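Local coordinates for protein levoglucosan dehydrogenase (PDB 6A3F) that oxidises levoglucosan to 3-dehydrolevoglucosan with NAD(+) as the hydride acceptor, working as a homotetramer of the Gfo/Idh/MocA family, at residues Q183-D188 with W195-S200; S233-E238 with T285-G290; A43-F48 with E362-F367. All blocks are in the same frame, centred on the assembly; numbering follows the deposited sequence.

How the contacts relate
Contacts 1 and 2 are neighbours in the substrate-binding domain, their centres 8 Å apart, and they share backbone pairing: Q183 N lies 2.9 Å from T285 O, and Q183 O lies 2.9 Å from A288 N, both probable hydrogen bonds. Q183, W195 and R196 place contact 1 in the levoglucosan and NADH sites, with a sulfate in this apo crystal held by W195 and R196; contact 2 adjoins it, and R286 forms a salt bridge to D209 and a hydrogen bond to the R196 carbonyl. Contact 3 packs late helix 355-371 on helix 35-48 of the nucleotide-binding fold, across the chain's centre, its centre about 31 Å from that of contact 1 and 36 Å from that of contact 2.

Contact 1: residues Q183-D188 with W195-S200. With SO4 (sulfate ion), chain E.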
loop_
_atom_site.group_PDB
_atom_site.type_symbol
_atom_site.label_atom_id
_atom_site.label_comp_id
_atom_site.label_asym_id
_atom_site.label_seq_id
_atom_site.Cartn_x
_atom_site.Cartn_y
_atom_site.Cartn_z
ATOM N N GLN B 183 -6.057 -7.918 -16.276
ATOM C CA GLN B 183 -6.833 -9.045 -15.798
ATOM C C GLN B 183 -6.054 -10.324 -16.074
ATOM O O GLN B 183 -5.070 -10.301 -16.852
ATOM C CB GLN B 183 -8.172 -9.167 -16.519
ATOM C CG GLN B 183 -9.148 -8.029 -16.270
ATOM C CD GLN B 183 -10.546 -8.336 -16.750
ATOM O OE1 GLN B 183 -10.754 -8.626 -17.946
ATOM N NE2 GLN B 183 -11.547 -8.188 -15.853
ATOM N N ASP B 184 -6.516 -11.407 -15.443
ATOM C CA ASP B 184 -5.882 -12.744 -15.608
ATOM C C ASP B 184 -6.906 -13.850 -15.722
ATOM O O ASP B 184 -6.493 -15.034 -15.674
ATOM C CB ASP B 184 -4.864 -13.027 -14.545
ATOM C CG ASP B 184 -5.462 -13.248 -13.200
ATOM O OD1 ASP B 184 -6.706 -13.238 -13.101
ATOM O OD2 ASP B 184 -4.655 -13.350 -12.281
ATOM N N TRP B 185 -8.194 -13.524 -15.911
ATOM C CA TRP B 185 -9.198 -14.605 -15.793
ATOM C C TRP B 185 -9.002 -15.625 -16.935
ATOM O O TRP B 185 -9.385 -16.763 -16.765
ATOM C CB TRP B 185 -10.636 -14.089 -15.788
ATOM C CG TRP B 185 -11.023 -13.324 -17.015
ATOM C CD1 TRP B 185 -10.920 -11.971 -17.212
ATOM C CD2 TRP B 185 -11.645 -13.855 -18.191
ATOM N NE1 TRP B 185 -11.358 -11.647 -18.458
ATOM C CE2 TRP B 185 -11.790 -12.776 -19.090
ATOM C CE3 TRP B 185 -11.982 -15.147 -18.621
ATOM C CZ2 TRP B 185 -12.364 -12.932 -20.344
ATOM C CZ3 TRP B 185 -12.546 -15.307 -19.867
ATOM C CH2 TRP B 185 -12.741 -14.207 -20.715
ATOM N N SER B 186 -8.480 -15.208 -18.073
ATOM C CA SER B 186 -8.288 -16.189 -19.206
ATOM C C SER B 186 -6.810 -16.557 -19.382
ATOM O O SER B 186 -6.374 -17.058 -20.437
ATOM C CB SER B 186 -8.895 -15.655 -20.481
ATOM O OG SER B 186 -8.277 -14.440 -20.875
ATOM N N ALA B 187 -5.979 -16.332 -18.377
ATOM C CA ALA B 187 -4.536 -16.483 -18.578
ATOM C C ALA B 187 -4.123 -17.964 -18.618
ATOM O O ALA B 187 -2.993 -18.261 -18.938
ATOM C CB ALA B 187 -3.779 -15.779 -17.487
ATOM N N ASP B 188 -4.999 -18.862 -18.241
ATOM C CA ASP B 188 -4.766 -20.311 -18.418
ATOM C C ASP B 188 -5.249 -20.717 -19.854
ATOM O O ASP B 188 -6.388 -20.547 -20.207
ATOM C CB ASP B 188 -5.542 -21.055 -17.348
ATOM C CG ASP B 188 -5.294 -22.577 -17.341
ATOM O OD1 ASP B 188 -4.761 -23.140 -18.306
ATOM O OD2 ASP B 188 -5.660 -23.202 -16.330
ATOM N N TRP B 195 -17.384 -16.943 -26.719
ATOM C CA TRP B 195 -17.689 -15.880 -27.642
ATOM C C TRP B 195 -16.722 -14.700 -27.472
ATOM O O TRP B 195 -16.501 -13.970 -28.450
ATOM C CB TRP B 195 -19.139 -15.429 -27.531
ATOM C CG TRP B 195 -19.490 -14.612 -26.321
ATOM C CD1 TRP B 195 -20.010 -15.092 -25.155
ATOM C CD2 TRP B 195 -19.378 -13.176 -26.153
ATOM N NE1 TRP B 195 -20.246 -14.060 -24.286
ATOM C CE2 TRP B 195 -19.857 -12.878 -24.860
ATOM C CE3 TRP B 195 -18.936 -12.114 -26.965
ATOM C CZ2 TRP B 195 -19.897 -11.570 -24.349
ATOM C CZ3 TRP B 195 -18.991 -10.826 -26.473
ATOM C CH2 TRP B 195 -19.483 -10.556 -25.181
ATOM N N ARG B 196 -16.228 -14.476 -26.250
ATOM C CA ARG B 196 -15.318 -13.341 -26.014
ATOM C C ARG B 196 -13.980 -13.554 -26.734
ATOM O O ARG B 196 -13.196 -12.598 -26.836
ATOM C CB ARG B 196 -15.043 -13.146 -24.504
ATOM C CG ARG B 196 -16.244 -12.697 -23.691
ATOM C CD ARG B 196 -15.889 -12.388 -22.245
ATOM N NE ARG B 196 -17.015 -11.751 -21.592
ATOM C CZ ARG B 196 -18.108 -12.387 -21.209
ATOM N NH1 ARG B 196 -18.188 -13.703 -21.358
ATOM N NH2 ARG B 196 -19.140 -11.704 -20.735
ATOM N N PHE B 197 -13.710 -14.759 -27.271
ATOM C CA PHE B 197 -12.492 -14.996 -28.012
ATOM C C PHE B 197 -12.774 -15.122 -29.512
ATOM O O PHE B 197 -11.874 -15.541 -30.242
ATOM C CB PHE B 197 -11.750 -16.216 -27.460
ATOM C CG PHE B 197 -11.309 -16.027 -26.034
ATOM C CD1 PHE B 197 -10.191 -15.264 -25.735
ATOM C CD2 PHE B 197 -12.063 -16.527 -24.984
ATOM C CE1 PHE B 197 -9.814 -15.033 -24.426
ATOM C CE2 PHE B 197 -11.713 -16.258 -23.668
ATOM C CZ PHE B 197 -10.586 -15.518 -23.387
ATOM N N GLN B 198 -13.932 -14.664 -29.975
ATOM C CA GLN B 198 -14.318 -14.920 -31.382
ATOM C C GLN B 198 -14.629 -13.596 -32.061
ATOM O O GLN B 198 -15.629 -12.996 -31.754
ATOM C CB GLN B 198 -15.534 -15.847 -31.422
ATOM C CG GLN B 198 -15.247 -17.212 -30.839
ATOM C CD GLN B 198 -16.294 -18.232 -31.192
ATOM O OE1 GLN B 198 -17.365 -18.303 -30.575
ATOM N NE2 GLN B 198 -15.959 -19.071 -32.155
ATOM N N LYS B 199 -13.796 -13.179 -33.020
ATOM C CA LYS B 199 -13.950 -11.892 -33.670
ATOM C C LYS B 199 -15.346 -11.755 -34.288
ATOM O O LYS B 199 -15.842 -10.640 -34.416
ATOM C CB LYS B 199 -12.844 -11.748 -34.724
ATOM C CG LYS B 199 -12.870 -10.503 -35.596
ATOM C CD LYS B 199 -11.667 -10.521 -36.545
ATOM C CE LYS B 199 -11.369 -9.179 -37.156
ATOM N NZ LYS B 199 -12.483 -8.741 -38.030
ATOM N N SER B 200 -15.934 -12.860 -34.742
ATOM C CA SER B 200 -17.239 -12.829 -35.469
ATOM C C SER B 200 -18.407 -12.505 -34.517
ATOM O O SER B 200 -19.444 -12.015 -34.971
ATOM C CB SER B 200 -17.477 -14.132 -36.241
ATOM O OG SER B 200 -17.591 -15.232 -35.357
HETATM S S SO4 E . -21.885 -14.128 -20.887
HETATM O O1 SO4 E . -21.848 -12.642 -20.914
HETATM O O2 SO4 E . -20.503 -14.681 -20.741
HETATM O O3 SO4 E . -22.755 -14.582 -19.749
HETATM O O4 SO4 E . -22.450 -14.573 -22.192
#
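F197 points the CZ end of its ring at two residues of the 183-188 turn. S186 meets it at the edge, near the ring plane, with S186 CB 3.4 Å from F197 CZ and the hydroxyl beside it. W185 and F197 run toward each other from opposite directions, W185 CH2 3.7 Å from F197 CZ. The six-membered ring of W185 and the F197 ring have planes 51° apart and centroids 5.7 Å apart, too oblique for either a stack or a T-shaped pair. R196 crosses W185 at about a right angle and lays its CD methylene 3.9 Å from W185 CH2, so the contact from arginine is made by aliphatic carbon while the guanidinium plane stands perpendicular to the indole. W185 CG sits between its backbone N and carbonyl carbon (chi1 60°), which folds the indole back over its own chain: S186 CB lies against one face, and NE1 makes a weak bond to Q183 OE1. The turn itself is type I, from D184 to A187, and follows strand 174-182 of the large mixed sheet of the Gfo/Idh/MocA C-terminal domain; its Q183 binds levoglucosan, R196 binds both levoglucosan and NADH, and W195 binds NADH. R196 CG lies over the centre of the W195 ring, and the extended chain sets the guanidinium beside the indole, W195 CZ2 above the centre of one of its faces. At the guanidinium edge a sulfate, probably from the crystallisation liquor, accepts a nearly straight bond from R196 NH1 to O2 (2.6 Å, 167°) and a more bent one from R196 NH2 to O1 (2.9 Å). W195 NE1 donates to a third oxygen, O4, at 3.1 Å. I348 of the second subunit packs on Q183 and W185, and R239 of the same chain makes a cation-pi contact with F197.

Contact 2: residues S233-E238 with T285-G290; sequences STWIPE and TRNAHG
W235 and N287 are the closest backbone points of two irregular loops, with 7.6 Å between W235 CA and N287 CA, and side chains bridge that gap. N287 does most of the touching. Its CB and CG approach the pyrrole end of W235 at the ring edge, N287 CG lying 3.8 Å from W235 CD1, and N287 OD1 is close to the indole plane; amide and indole planes are turned 67° apart. The other branch of the amide meets aliphatic carbon: N287 ND2 is 3.4 Å from I236 CD1. I236 CG1 lies beside its backbone N (chi1 -66°), and with chi2 extended, CD1 is carried out to the amide. T285 OG1 also lies near the W235 plane, but 4.4 Å from W235 NE1. These two groups are linked through E267 instead, whose OE1 is hydrogen-bonded to both W235 NE1 and T285 OG1. D266 receives the backbone N-H groups of W235 and I236. T285 OG1 accepts from N287 N (3.1 Å, 150°), an ST turn that fixes the chain where strand 279-285 ends. The pairing thus joins the exits of strands 225-233 and 279-285, at one end of the mixed sheet of the Gfo/Idh/MocA C-terminal domain, next to the levoglucosan-binding residue Q183, which is backbone-bonded to T285.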
loop_
_atom_site.group_PDB
_atom_site.type_symbol
_atom_site.label_atom_id
_atom_site.label_comp_id
_atom_site.label_asym_id
_atom_site.label_seq_id
_atom_site.Cartn_x
_atom_site.Cartn_y
_atom_site.Cartn_z
ATOM N N SER B 233 -1.700 -7.840 -29.400
ATOM C CA SER B 233 -1.014 -9.056 -29.191
ATOM C C SER B 233 -2.017 -10.145 -28.824
ATOM O O SER B 233 -3.024 -9.883 -28.129
ATOM C CB SER B 233 0.036 -8.910 -28.125
ATOM O OG SER B 233 0.939 -7.854 -28.418
ATOM N N THR B 234 -1.753 -11.359 -29.331
ATOM C CA THR B 234 -2.489 -12.553 -28.933
ATOM C C THR B 234 -1.481 -13.533 -28.360
ATOM O O THR B 234 -0.489 -13.899 -29.038
ATOM C CB THR B 234 -3.282 -13.170 -30.088
ATOM O OG1 THR B 234 -4.187 -12.182 -30.564
ATOM C CG2 THR B 234 -4.040 -14.413 -29.672
ATOM N N TRP B 235 -1.657 -13.878 -27.084
ATOM C CA TRP B 235 -0.705 -14.693 -26.355
ATOM C C TRP B 235 -1.130 -16.166 -26.257
ATOM O O TRP B 235 -0.274 -17.001 -26.029
ATOM C CB TRP B 235 -0.563 -14.156 -24.934
ATOM C CG TRP B 235 -0.119 -12.735 -24.856
ATOM C CD1 TRP B 235 -0.723 -11.726 -24.166
ATOM C CD2 TRP B 235 1.113 -12.205 -25.365
ATOM N NE1 TRP B 235 0.030 -10.583 -24.258
ATOM C CE2 TRP B 235 1.139 -10.832 -25.004
ATOM C CE3 TRP B 235 2.146 -12.719 -26.164
ATOM C CZ2 TRP B 235 2.182 -9.981 -25.356
ATOM C CZ3 TRP B 235 3.176 -11.864 -26.515
ATOM C CH2 TRP B 235 3.186 -10.522 -26.117
ATOM N N ILE B 236 -2.418 -16.420 -26.286
ATOM C CA ILE B 236 -2.973 -17.806 -26.202
ATOM C C ILE B 236 -3.812 -17.965 -27.474
ATOM O O ILE B 236 -4.918 -17.495 -27.591
ATOM C CB ILE B 236 -3.755 -18.023 -24.886
ATOM C CG1 ILE B 236 -2.796 -17.949 -23.693
ATOM C CG2 ILE B 236 -4.566 -19.331 -24.942
ATOM C CD1 ILE B 236 -3.458 -18.020 -22.339
ATOM N N PRO B 237 -3.175 -18.518 -28.535
ATOM C CA PRO B 237 -3.763 -18.412 -29.851
ATOM C C PRO B 237 -4.776 -19.525 -30.170
ATOM O O PRO B 237 -5.393 -19.476 -31.198
ATOM C CB PRO B 237 -2.552 -18.533 -30.783
ATOM C CG PRO B 237 -1.610 -19.395 -30.003
ATOM C CD PRO B 237 -1.764 -18.894 -28.581
ATOM N N GLU B 238 -4.909 -20.470 -29.260
ATOM C CA GLU B 238 -5.793 -21.605 -29.426
ATOM C C GLU B 238 -6.424 -21.943 -28.073
ATOM O O GLU B 238 -5.734 -22.033 -27.075
ATOM C CB GLU B 238 -4.901 -22.728 -29.976
ATOM C CG GLU B 238 -5.444 -24.114 -29.968
ATOM C CD GLU B 238 -4.511 -24.987 -30.792
ATOM O OE1 GLU B 238 -3.705 -25.703 -30.190
ATOM O OE2 GLU B 238 -4.542 -24.845 -32.025
ATOM N N THR B 285 -5.016 -6.026 -20.841
ATOM C CA THR B 285 -4.646 -7.403 -21.078
ATOM C C THR B 285 -5.549 -8.337 -20.261
ATOM O O THR B 285 -6.057 -7.987 -19.183
ATOM C CB THR B 285 -3.158 -7.632 -20.763
ATOM O OG1 THR B 285 -2.783 -8.905 -21.287
ATOM C CG2 THR B 285 -2.851 -7.568 -19.277
ATOM N N ARG B 286 -5.683 -9.556 -20.795
ATOM C CA ARG B 286 -6.271 -10.684 -20.121
ATOM C C ARG B 286 -5.188 -11.627 -19.576
ATOM O O ARG B 286 -5.533 -12.681 -19.001
ATOM C CB ARG B 286 -7.167 -11.418 -21.121
ATOM C CG ARG B 286 -8.388 -10.645 -21.549
ATOM C CD ARG B 286 -9.260 -11.382 -22.579
ATOM N NE ARG B 286 -10.515 -10.694 -22.744
ATOM C CZ ARG B 286 -11.371 -10.887 -23.743
ATOM N NH1 ARG B 286 -11.031 -11.621 -24.798
ATOM N NH2 ARG B 286 -12.577 -10.354 -23.683
ATOM N N ASN B 287 -3.903 -11.273 -19.673
ATOM C CA ASN B 287 -2.801 -12.207 -19.433
ATOM C C ASN B 287 -1.787 -11.619 -18.453
ATOM O O ASN B 287 -0.594 -11.635 -18.716
ATOM C CB ASN B 287 -2.112 -12.614 -20.747
ATOM C CG ASN B 287 -3.058 -13.348 -21.659
ATOM O OD1 ASN B 287 -3.976 -12.737 -22.215
ATOM N ND2 ASN B 287 -2.918 -14.673 -21.729
ATOM N N ALA B 288 -2.278 -11.027 -17.341
ATOM C CA ALA B 288 -1.434 -10.475 -16.319
ATOM C C ALA B 288 -1.694 -11.172 -14.971
ATOM O O ALA B 288 -2.538 -10.745 -14.217
ATOM C CB ALA B 288 -1.698 -8.997 -16.234
ATOM N N HIS B 289 -1.001 -12.273 -14.721
ATOM C CA HIS B 289 -1.184 -13.056 -13.504
ATOM C C HIS B 289 -1.070 -12.107 -12.302
ATOM O O HIS B 289 -0.132 -11.320 -12.226
ATOM C CB HIS B 289 -0.123 -14.156 -13.431
ATOM C CG HIS B 289 -0.436 -15.315 -14.320
ATOM N ND1 HIS B 289 -1.544 -16.127 -14.100
ATOM C CD2 HIS B 289 0.240 -15.831 -15.384
ATOM C CE1 HIS B 289 -1.550 -17.092 -15.029
ATOM N NE2 HIS B 289 -0.446 -16.944 -15.824
ATOM N N GLY B 290 -2.033 -12.200 -11.403
ATOM C CA GLY B 290 -2.046 -11.360 -10.166
ATOM C C GLY B 290 -2.931 -10.121 -10.323
ATOM O O GLY B 290 -3.269 -9.448 -9.276
#

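Contact 3: residues A43-F48 with E362-F367; sequences AAMPMF and EAHDFF
The H364 imidazole meets M45 at its edge: the sulfur SD lies essentially in the ring plane, 90° off the normal and 5.1 Å from the centroid, a Met-aromatic contact on the CD2 side (H364 CD2 to M45 SD 4.0 Å), while F49 stacks on the imidazole. The F367 ring has the carbonyl oxygen of A363, one turn earlier, at its edge, and takes M45 CE obliquely; CE is 3.7 Å from F367 CB. M45 thus supplies the whole 43-48 side of the contact. Its CG is anti to the backbone N (chi1 -180°), which sends the chain across to the other helix, where M45 CG lies 3.5 Å from H364 N. Bends at chi2 and chi3 then turn the methyl along the helix from H364 to F367. A363 CB is the third neighbour of M45, 4.4 Å from M45 CB. The segment axes pass 9.3 Å apart at -80°, close to perpendicular. P56 of strand 55-62 touches both M45 and F367, and F367 also reaches L24 and V26 of strand 23-30. Helix 355-371, late in the chain, therefore packs back against helix 35-48 and the parallel sheet of the NAD-binding Rossmann fold.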
loop_
_atom_site.group_PDB
_atom_site.type_symbol
_atom_site.label_atom_id
_atom_site.label_comp_id
_atom_site.label_asym_id
_atom_site.label_seq_id
_atom_site.Cartn_x
_atom_site.Cartn_y
_atom_site.Cartn_z
ATOM N N ALA B 43 -33.915 -2.480 -8.320
ATOM C CA ALA B 43 -34.548 -2.667 -7.017
ATOM C C ALA B 43 -34.033 -1.633 -6.014
ATOM O O ALA B 43 -34.829 -1.056 -5.259
ATOM C CB ALA B 43 -34.333 -4.080 -6.559
ATOM N N ALA B 44 -32.729 -1.333 -6.032
ATOM C CA ALA B 44 -32.124 -0.550 -4.965
ATOM C C ALA B 44 -32.063 0.927 -5.307
ATOM O O ALA B 44 -31.959 1.675 -4.376
ATOM C CB ALA B 44 -30.724 -1.028 -4.613
ATOM N N MET B 45 -32.090 1.335 -6.586
ATOM C CA MET B 45 -31.856 2.735 -6.909
ATOM C C MET B 45 -32.811 3.669 -6.129
ATOM O O MET B 45 -32.338 4.601 -5.529
ATOM C CB MET B 45 -31.929 3.018 -8.407
ATOM C CG MET B 45 -31.676 4.481 -8.731
ATOM S SD MET B 45 -33.221 5.432 -8.673
ATOM C CE MET B 45 -33.839 5.033 -10.313
ATOM N N PRO B 46 -34.132 3.425 -6.100
ATOM C CA PRO B 46 -34.940 4.373 -5.285
ATOM C C PRO B 46 -34.702 4.276 -3.756
ATOM O O PRO B 46 -34.996 5.221 -3.015
ATOM C CB PRO B 46 -36.374 4.002 -5.675
ATOM C CG PRO B 46 -36.292 2.545 -6.044
ATOM C CD PRO B 46 -34.965 2.404 -6.750
ATOM N N MET B 47 -34.223 3.154 -3.260
ATOM C CA MET B 47 -33.865 3.038 -1.855
ATOM C C MET B 47 -32.741 4.032 -1.551
ATOM O O MET B 47 -32.719 4.592 -0.461
ATOM C CB MET B 47 -33.370 1.642 -1.465
ATOM C CG MET B 47 -34.300 0.516 -1.845
ATOM S SD MET B 47 -33.548 -1.065 -1.378
ATOM C CE MET B 47 -34.814 -2.261 -1.829
ATOM N N PHE B 48 -31.828 4.213 -2.505
ATOM C CA PHE B 48 -30.615 5.010 -2.294
ATOM C C PHE B 48 -30.871 6.486 -2.558
ATOM O O PHE B 48 -30.343 7.354 -1.859
ATOM C CB PHE B 48 -29.484 4.472 -3.187
ATOM C CG PHE B 48 -28.806 3.238 -2.624
ATOM C CD1 PHE B 48 -29.539 2.195 -2.097
ATOM C CD2 PHE B 48 -27.432 3.110 -2.620
ATOM C CE1 PHE B 48 -28.920 1.067 -1.577
ATOM C CE2 PHE B 48 -26.812 1.995 -2.072
ATOM C CZ PHE B 48 -27.552 0.974 -1.551
ATOM N N GLU B 362 -25.520 4.587 -11.877
ATOM C CA GLU B 362 -25.825 4.581 -13.313
ATOM C C GLU B 362 -27.344 4.648 -13.537
ATOM O O GLU B 362 -27.832 5.525 -14.283
ATOM C CB GLU B 362 -25.165 3.342 -13.933
ATOM C CG GLU B 362 -25.315 3.222 -15.444
ATOM C CD GLU B 362 -24.678 1.938 -15.950
ATOM O OE1 GLU B 362 -25.102 0.849 -15.466
ATOM O OE2 GLU B 362 -23.738 2.049 -16.786
ATOM N N ALA B 363 -28.086 3.753 -12.903
ATOM C CA ALA B 363 -29.551 3.710 -13.039
ATOM C C ALA B 363 -30.203 5.000 -12.525
ATOM O O ALA B 363 -31.197 5.513 -13.116
ATOM C CB ALA B 363 -30.089 2.483 -12.374
ATOM N N HIS B 364 -29.683 5.552 -11.427
ATOM C CA HIS B 364 -30.202 6.832 -10.955
ATOM C C HIS B 364 -30.097 7.891 -12.044
ATOM O O HIS B 364 -31.079 8.661 -12.281
ATOM C CB HIS B 364 -29.464 7.307 -9.691
ATOM C CG HIS B 364 -30.006 8.599 -9.158
ATOM N ND1 HIS B 364 -29.286 9.768 -9.157
ATOM C CD2 HIS B 364 -31.213 8.908 -8.655
ATOM C CE1 HIS B 364 -30.036 10.749 -8.666
ATOM N NE2 HIS B 364 -31.223 10.253 -8.382
ATOM N N ASP B 365 -28.935 7.997 -12.696
ATOM C CA ASP B 365 -28.758 9.096 -13.613
ATOM C C ASP B 365 -29.586 8.842 -14.890
ATOM O O ASP B 365 -30.051 9.786 -15.539
ATOM C CB ASP B 365 -27.290 9.323 -13.975
ATOM C CG ASP B 365 -26.478 10.012 -12.841
ATOM O OD1 ASP B 365 -27.077 10.552 -11.868
ATOM O OD2 ASP B 365 -25.248 9.982 -12.961
ATOM N N PHE B 366 -29.735 7.577 -15.219
ATOM C CA PHE B 366 -30.487 7.148 -16.414
ATOM C C PHE B 366 -31.963 7.545 -16.262
ATOM O O PHE B 366 -32.603 8.101 -17.171
ATOM C CB PHE B 366 -30.332 5.638 -16.565
ATOM C CG PHE B 366 -31.072 5.024 -17.730
ATOM C CD1 PHE B 366 -30.830 5.435 -19.031
ATOM C CD2 PHE B 366 -31.966 3.994 -17.527
ATOM C CE1 PHE B 366 -31.525 4.864 -20.097
ATOM C CE2 PHE B 366 -32.638 3.411 -18.594
ATOM C CZ PHE B 366 -32.416 3.852 -19.881
ATOM N N PHE B 367 -32.502 7.234 -15.115
ATOM C CA PHE B 367 -33.898 7.481 -14.813
ATOM C C PHE B 367 -34.158 8.986 -14.577
ATOM O O PHE B 367 -35.257 9.493 -14.930
ATOM C CB PHE B 367 -34.365 6.568 -13.675
ATOM C CG PHE B 367 -34.792 5.193 -14.127
ATOM C CD1 PHE B 367 -36.052 4.977 -14.640
ATOM C CD2 PHE B 367 -33.939 4.108 -14.047
ATOM C CE1 PHE B 367 -36.431 3.725 -15.099
ATOM C CE2 PHE B 367 -34.320 2.850 -14.489
ATOM C CZ PHE B 367 -35.574 2.657 -15.000
#